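Local coordinates for protein aminotransferase, class III (Deinococcus radiodurans, PDB 3I4J) that probably transfers amino groups between substrates using pyridoxal phosphate as cofactor, at residues Ala41-Gly46 against Leu263-Ala268. The protein carries 1 engineered substitution. Residues are numbered along the deposited sequence; the frame is centred on the assembly and turned at random.
Sequences ANIGHG and LAAGYA
Ala-265 presses its methyl group into the turn 41-44, and this is the tightly packed part of the contact: CB lies 3.8 Å from Asn-42 N and 4.1 Å from Ile-43 CG1. Beside it Ala-265 O faces Ala-41 CA at 3.6 Å, the angle of 171° at the hydrogen fitting a CA-H...O contact. Each segment contains a beta turn, type I from Ala-41 to Gly-44 and type I' from Ala-264 to Tyr-267. With chi1 at 70°, CG1 of Ile-43 sits between its own backbone N and carbonyl carbon, and it meets Tyr-267 CE2 obliquely at 3.9 Å.

Next to this packing one water separates the main chains. Water 1 accepts from Ile-43 N and donates to Gly-44 O and to Ala-265 O, the last at 2.7 Å. Toward partly exposed Gly-46 the contact thins out to Tyr-267 OH, which donates to Gly-44 O (2.8 Å), near the ring plane at its edge; a short approach elsewhere makes the hydroxyl's position less certain. The same hydroxyl bonds to Arg-47 N, and Asn-42 OD1 to Arg-239 NH1.

The loop between helices 36-39 and 48-60 thus packs on the loop joining strands 256-259 and 271-275 of the mixed sheet, by the dimer interface, where Tyr-296 OH of the second subunit bonds to Gly-266 N. The water clearly serves Gly-44 O and Ala-265 O, and the phenol is consistent with a second donor to Gly-44 O.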
loop_
_atom_site.group_PDB
_atom_site.type_symbol
_atom_site.label_atom_id
_atom_site.label_comp_id
_atom_site.label_asym_id
_atom_site.label_seq_id
_atom_site.Cartn_x
_atom_site.Cartn_y
_atom_site.Cartn_z
ATOM N N ALA C 41 -10.327 -4.489 -11.692
ATOM C CA ALA C 41 -11.785 -4.342 -11.582
ATOM C C ALA C 41 -12.585 -5.582 -11.966
ATOM O O ALA C 41 -13.380 -5.562 -12.910
ATOM C CB ALA C 41 -12.245 -3.144 -12.415
ATOM N N ASN C 42 -12.400 -6.645 -11.195
ATOM C CA ASN C 42 -13.058 -7.923 -11.448
ATOM C C ASN C 42 -14.583 -7.960 -11.465
ATOM O O ASN C 42 -15.164 -8.776 -12.178
ATOM C CB ASN C 42 -12.545 -8.964 -10.454
ATOM C CG ASN C 42 -11.092 -9.341 -10.699
ATOM O OD1 ASN C 42 -10.405 -8.725 -11.516
ATOM N ND2 ASN C 42 -10.616 -10.350 -9.977
ATOM N N ILE C 43 -15.247 -7.105 -10.688
ATOM C CA ILE C 43 -16.706 -7.143 -10.684
ATOM C C ILE C 43 -17.364 -5.970 -11.399
ATOM O O ILE C 43 -18.575 -5.758 -11.294
ATOM C CB ILE C 43 -17.261 -7.270 -9.243
ATOM C CG1 ILE C 43 -17.028 -5.980 -8.450
ATOM C CG2 ILE C 43 -16.583 -8.435 -8.545
ATOM C CD1 ILE C 43 -17.711 -5.987 -7.082
ATOM N N GLY C 44 -16.565 -5.218 -12.149
ATOM C CA GLY C 44 -17.105 -4.089 -12.881
ATOM C C GLY C 44 -17.082 -2.803 -12.082
ATOM O O GLY C 44 -16.840 -2.813 -10.874
ATOM N N HIS C 45 -17.347 -1.692 -12.759
ATOM C CA HIS C 45 -17.325 -0.387 -12.118
ATOM C C HIS C 45 -18.690 0.128 -11.673
ATOM O O HIS C 45 -19.724 -0.261 -12.218
ATOM C CB HIS C 45 -16.696 0.635 -13.063
ATOM C CG HIS C 45 -15.321 0.264 -13.525
ATOM N ND1 HIS C 45 -15.073 -0.291 -14.761
ATOM C CD2 HIS C 45 -14.121 0.359 -12.906
ATOM C CE1 HIS C 45 -13.777 -0.521 -14.885
ATOM N NE2 HIS C 45 -13.178 -0.135 -13.774
ATOM N N GLY C 46 -18.667 1.005 -10.673
ATOM C CA GLY C 46 -19.881 1.625 -10.166
ATOM C C GLY C 46 -20.802 0.817 -9.271
ATOM O O GLY C 46 -21.998 1.111 -9.216
ATOM N N LEU C 263 -8.856 -8.736 -5.133
ATOM C CA LEU C 263 -9.419 -9.040 -3.823
ATOM C C LEU C 263 -10.563 -8.080 -3.487
ATOM O O LEU C 263 -11.649 -8.516 -3.101
ATOM C CB LEU C 263 -8.324 -8.983 -2.749
ATOM C CG LEU C 263 -8.567 -9.787 -1.469
ATOM C CD1 LEU C 263 -8.929 -11.226 -1.827
ATOM C CD2 LEU C 263 -7.319 -9.762 -0.590
ATOM N N ALA C 264 -10.320 -6.778 -3.622
ATOM C CA ALA C 264 -11.362 -5.781 -3.377
ATOM C C ALA C 264 -11.813 -5.187 -4.719
ATOM O O ALA C 264 -12.535 -4.191 -4.767
ATOM C CB ALA C 264 -10.851 -4.679 -2.441
ATOM N N ALA C 265 -11.352 -5.808 -5.805
ATOM C CA ALA C 265 -11.713 -5.424 -7.173
ATOM C C ALA C 265 -11.749 -3.932 -7.517
ATOM O O ALA C 265 -12.665 -3.472 -8.204
ATOM C CB ALA C 265 -13.058 -6.063 -7.534
ATOM N N GLY C 266 -10.760 -3.183 -7.043
ATOM C CA GLY C 266 -10.691 -1.764 -7.340
ATOM C C GLY C 266 -11.446 -0.841 -6.402
ATOM O O GLY C 266 -11.375 0.378 -6.553
ATOM N N TYR C 267 -12.168 -1.401 -5.436
ATOM C CA TYR C 267 -12.940 -0.589 -4.498
ATOM C C TYR C 267 -12.138 -0.115 -3.292
ATOM O O TYR C 267 -12.500 0.863 -2.641
ATOM C CB TYR C 267 -14.193 -1.366 -4.065
ATOM C CG TYR C 267 -15.192 -1.416 -5.200
ATOM C CD1 TYR C 267 -16.071 -0.353 -5.418
ATOM C CD2 TYR C 267 -15.151 -2.438 -6.149
ATOM C CE1 TYR C 267 -16.867 -0.292 -6.550
ATOM C CE2 TYR C 267 -15.950 -2.388 -7.298
ATOM C CZ TYR C 267 -16.801 -1.305 -7.490
ATOM O OH TYR C 267 -17.553 -1.195 -8.642
ATOM N N ALA C 268 -11.036 -0.798 -3.011
ATOM C CA ALA C 268 -10.183 -0.430 -1.895
ATOM C C ALA C 268 -8.825 -1.098 -2.049
ATOM O O ALA C 268 -8.713 -2.152 -2.677
ATOM C CB ALA C 268 -10.832 -0.846 -0.567
HETATM O O HOH W 1 -14.551 -4.372 -9.991
#